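Local coordinates for O-methyltransferase family 2 (Planctopirus limnophila, PDB 5I2H), which probably transfers a methyl group from S-adenosyl-L-methionine to a substrate hydroxyl, works as a dimer and binds the flavone apigenin, at residues V69-T72 with G73-M77; D89-P92 with L93-N96. All coordinates share one frame; numbering follows the deposited sequence. Where two conformers were deposited one is given.

Interaction 1: residues V69-T72 with G73-M77; sequences VLVT and GLCAM
Gly-73 begins the second half of this stretch of helix 64-76, its N donating to Val-69 O at 3.0 Å. The donor stands 35° out of the carbonyl plane, the most tilted of the four successive i to i+4 bonds here. Leu-74 follows, with its N on Leu-70 O and its side chain turned back over the same residue: Leu-74 CG lies 3.3 Å from Leu-70 O, and Leu-74 CD1 meets Leu-70 CD2 at 3.7 Å. Both leucine side chains also touch Ser-36 of helix 26-39. Cys-75 N makes the shortest bond of the series, 2.8 Å to Val-71 O. With SG anti to its own carbonyl carbon (chi1 -76°), the thiol of Cys-75 folds back alongside the preceding turn and reaches Val-71 CG1 at 3.9 Å, on the side of the helix that meets Leu-80 and Lys-82 of strand 80-82. Ala-76 N closes on Thr-72 O at 2.9 Å, and its CB rests against the same oxygen. The hydroxyl of Thr-72 is hydrogen-bonded elsewhere, to the carbonyls of Leu-308 and Gln-68. At Met-77, a selenomethionine, the chain leaves helical geometry, yet its N still bonds to Gly-73 O. A long helix leading through a short turn into a two-stranded hairpin is consistent with the winged helix-turn-helix architecture of O-methyltransferase dimerisation domains.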
loop_
_atom_site.group_PDB
_atom_site.type_symbol
_atom_site.label_atom_id
_atom_site.label_comp_id
_atom_site.label_asym_id
_atom_site.label_seq_id
_atom_site.Cartn_x
_atom_site.Cartn_y
_atom_site.Cartn_z
ATOM N N VAL A 69 7.556 13.514 9.138
ATOM C CA VAL A 69 6.757 12.629 8.290
ATOM C C VAL A 69 7.255 11.183 8.415
ATOM O O VAL A 69 6.458 10.240 8.350
ATOM C CB VAL A 69 6.699 13.075 6.808
ATOM C CG1 VAL A 69 6.232 14.535 6.699
ATOM C CG2 VAL A 69 8.001 12.900 6.082
ATOM N N LEU A 70 8.563 10.992 8.612
ATOM C CA LEU A 70 9.124 9.654 8.777
ATOM C C LEU A 70 8.638 9.036 10.078
ATOM O O LEU A 70 8.180 7.883 10.099
ATOM C CB LEU A 70 10.659 9.735 8.735
ATOM C CG LEU A 70 11.366 8.390 8.930
ATOM C CD1 LEU A 70 12.599 8.239 8.032
ATOM C CD2 LEU A 70 11.803 8.262 10.357
ATOM N N VAL A 71 8.708 9.800 11.173
ATOM C CA VAL A 71 8.293 9.271 12.468
ATOM C C VAL A 71 6.799 8.995 12.478
ATOM O O VAL A 71 6.348 7.950 12.980
ATOM C CB VAL A 71 8.703 10.227 13.603
ATOM C CG1 VAL A 71 7.960 9.867 14.913
ATOM C CG2 VAL A 71 10.216 10.178 13.802
ATOM N N THR A 72 6.001 9.931 11.951
ATOM C CA THR A 72 4.561 9.711 11.892
ATOM C C THR A 72 4.218 8.467 11.080
ATOM O O THR A 72 3.371 7.658 11.493
ATOM C CB THR A 72 3.874 10.960 11.323
ATOM O OG1 THR A 72 4.036 12.017 12.274
ATOM C CG2 THR A 72 2.382 10.742 11.042
ATOM N N GLY A 73 4.871 8.277 9.934
ATOM C CA GLY A 73 4.589 7.083 9.136
ATOM C C GLY A 73 4.919 5.793 9.876
ATOM O O GLY A 73 4.138 4.821 9.875
ATOM N N LEU A 74 6.082 5.762 10.522
ATOM C CA LEU A 74 6.477 4.536 11.199
ATOM C C LEU A 74 5.654 4.308 12.462
ATOM O O LEU A 74 5.355 3.158 12.789
ATOM C CB LEU A 74 7.985 4.554 11.525
ATOM C CG LEU A 74 8.894 4.625 10.286
ATOM C CD1 LEU A 74 10.363 4.853 10.690
ATOM C CD2 LEU A 74 8.733 3.388 9.385
ATOM N N CYS A 75 5.257 5.380 13.167
ATOM C CA CYS A 75 4.326 5.210 14.274
ATOM C C CYS A 75 3.009 4.628 13.791
ATOM O O CYS A 75 2.432 3.736 14.440
ATOM C CB CYS A 75 4.060 6.556 14.959
ATOM S SG CYS A 75 5.423 7.146 16.034
ATOM N N ALA A 76 2.507 5.133 12.645
ATOM C CA ALA A 76 1.215 4.696 12.153
ATOM C C ALA A 76 1.236 3.230 11.739
ATOM O O ALA A 76 0.190 2.572 11.792
ATOM C CB ALA A 76 0.772 5.577 10.981
HETATM N N MSE A 77 2.404 2.710 11.345
HETATM C CA MSE A 77 2.578 1.302 10.979
HETATM C C MSE A 77 2.879 0.437 12.213
HETATM O O MSE A 77 3.213 -0.738 12.081
HETATM C CB MSE A 77 3.706 1.159 9.959
HETATM C CG MSE A 77 3.302 1.581 8.544
HETATM SE SE MSE A 77 4.761 1.283 7.237
HETATM C CE MSE A 77 5.225 3.128 7.010
#

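Interaction 2: residues D89-P92 with L93-N96; sequences DLTP and LARN
Thr-91 is the N-cap of helix 92-97, its side chain accepting from Ala-94 N where the hairpin strand 88-90 passes into the helix, and a salt bridge between Asp-89 and Arg-95 spans the same turn. The capping bond is weak, with Ala-94 N 3.4 Å from Thr-91 OG1, although nearly straight at 167°. OG1 sits between its own backbone N and carbonyl carbon (chi1 64°), which swings it over the first turn, and it also bonds to Gln-78 O. Backbone bonds then take over: Arg-95 N to Thr-91 O, 2.9 Å, and Asn-96 N to Pro-92 O, 2.8 Å. The Arg-95 chain runs extended until it bends at chi3, bringing the guanidinium back across Leu-90, whose CB lies 3.9 Å above one face, toward its rim. Arg-95 NH2 reaches Asp-89 OD1 at 3.2 Å from above the carboxylate plane, the two flat groups being turned 65° apart. A water bridges the pair as well, donating to Asp-89 OD1 at 2.6 Å and accepting from Arg-95 NH1 at 3.0 Å. Leu-90 CD2 packs on Ala-94 CB. Three donors thus converge on Asp-89 OD1, the third being a weak bond from Leu-90 N, a setting that would be expected to favour the ionised carboxylate and to hold the arginine side chain folded against the strand.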
loop_
_atom_site.group_PDB
_atom_site.type_symbol
_atom_site.label_atom_id
_atom_site.label_comp_id
_atom_site.label_asym_id
_atom_site.label_seq_id
_atom_site.Cartn_x
_atom_site.Cartn_y
_atom_site.Cartn_z
ATOM N N ASP A 89 10.525 5.608 20.559
ATOM C CA ASP A 89 11.112 4.284 20.783
ATOM C C ASP A 89 10.593 3.264 19.770
ATOM O O ASP A 89 9.567 3.465 19.125
ATOM C CB ASP A 89 10.811 3.792 22.202
ATOM C CG ASP A 89 11.758 2.695 22.670
ATOM O OD1 ASP A 89 12.746 2.359 21.952
ATOM O OD2 ASP A 89 11.507 2.178 23.773
ATOM N N LEU A 90 11.298 2.134 19.662
ATOM C CA LEU A 90 10.770 1.020 18.878
ATOM C C LEU A 90 9.637 0.336 19.623
ATOM O O LEU A 90 9.634 0.273 20.854
ATOM C CB LEU A 90 11.858 -0.018 18.590
ATOM C CG LEU A 90 13.096 0.454 17.852
ATOM C CD1 LEU A 90 14.037 -0.748 17.593
ATOM C CD2 LEU A 90 12.688 1.141 16.539
ATOM N N THR A 91 8.670 -0.204 18.860
ATOM C CA THR A 91 7.766 -1.208 19.391
ATOM C C THR A 91 8.433 -2.580 19.319
ATOM O O THR A 91 9.396 -2.778 18.575
ATOM C CB THR A 91 6.466 -1.256 18.595
ATOM O OG1 THR A 91 6.809 -1.665 17.277
ATOM C CG2 THR A 91 5.788 0.130 18.533
ATOM N N PRO A 92 7.919 -3.553 20.065
ATOM C CA PRO A 92 8.475 -4.905 19.952
ATOM C C PRO A 92 8.460 -5.428 18.533
ATOM O O PRO A 92 9.410 -6.094 18.116
ATOM C CB PRO A 92 7.573 -5.733 20.882
ATOM C CG PRO A 92 7.120 -4.745 21.919
ATOM C CD PRO A 92 6.980 -3.424 21.195
ATOM N N LEU A 93 7.415 -5.110 17.768
ATOM C CA LEU A 93 7.345 -5.573 16.391
ATOM C C LEU A 93 8.561 -5.106 15.585
ATOM O O LEU A 93 9.183 -5.905 14.883
ATOM C CB LEU A 93 6.042 -5.093 15.765
ATOM C CG LEU A 93 5.733 -5.514 14.342
ATOM C CD1 LEU A 93 5.410 -7.000 14.352
ATOM C CD2 LEU A 93 4.559 -4.674 13.786
ATOM N N ALA A 94 8.945 -3.827 15.716
ATOM C CA ALA A 94 10.128 -3.317 15.012
ATOM C C ALA A 94 11.402 -3.884 15.622
ATOM O O ALA A 94 12.350 -4.231 14.904
ATOM C CB ALA A 94 10.185 -1.776 15.065
ATOM N N ARG A 95 11.445 -3.983 16.954
ATOM C CA ARG A 95 12.668 -4.447 17.599
ATOM C C ARG A 95 12.991 -5.885 17.189
ATOM O O ARG A 95 14.167 -6.248 16.997
ATOM C CB ARG A 95 12.537 -4.312 19.114
ATOM C CG ARG A 95 13.891 -4.394 19.850
ATOM C CD ARG A 95 13.795 -4.164 21.358
ATOM N NE ARG A 95 12.973 -3.003 21.749
ATOM C CZ ARG A 95 13.411 -1.750 21.936
ATOM N NH1 ARG A 95 14.670 -1.418 21.683
ATOM N NH2 ARG A 95 12.544 -0.804 22.324
ATOM N N ASN A 96 11.958 -6.719 17.047
ATOM C CA ASN A 96 12.170 -8.124 16.714
ATOM C C ASN A 96 12.397 -8.349 15.230
ATOM O O ASN A 96 13.044 -9.331 14.853
ATOM C CB ASN A 96 10.973 -8.960 17.173
ATOM C CG ASN A 96 10.842 -8.967 18.681
ATOM O OD1 ASN A 96 11.844 -8.876 19.371
ATOM N ND2 ASN A 96 9.617 -9.047 19.195
HETATM O O HOH W 1 15.206 1.495 22.370
#

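Interactions 1 and 2 follow one another in the dimerisation region, their centres 13 Å apart and their nearest atoms about 4 Å apart without touching. The hairpin joins them: Leu-80 is packed by Leu-74 and Cys-75 from the helix and by Leu-90 from the returning strand. Each also reaches the second subunit, Met-77 packing on its Leu-23 and Asn-96 ND2 bonding to Thr-15 OG1 of that chain. The centre of interaction 1 is about 17 Å from the centre of the chain and that of interaction 2 about 29 Å. The side chain of Val-69 is about 14 Å from a bound apigenin and touches Leu-319 and Phe-322 of helix 312-324, which also supplies the pocket residues Tyr-317 and Leu-324.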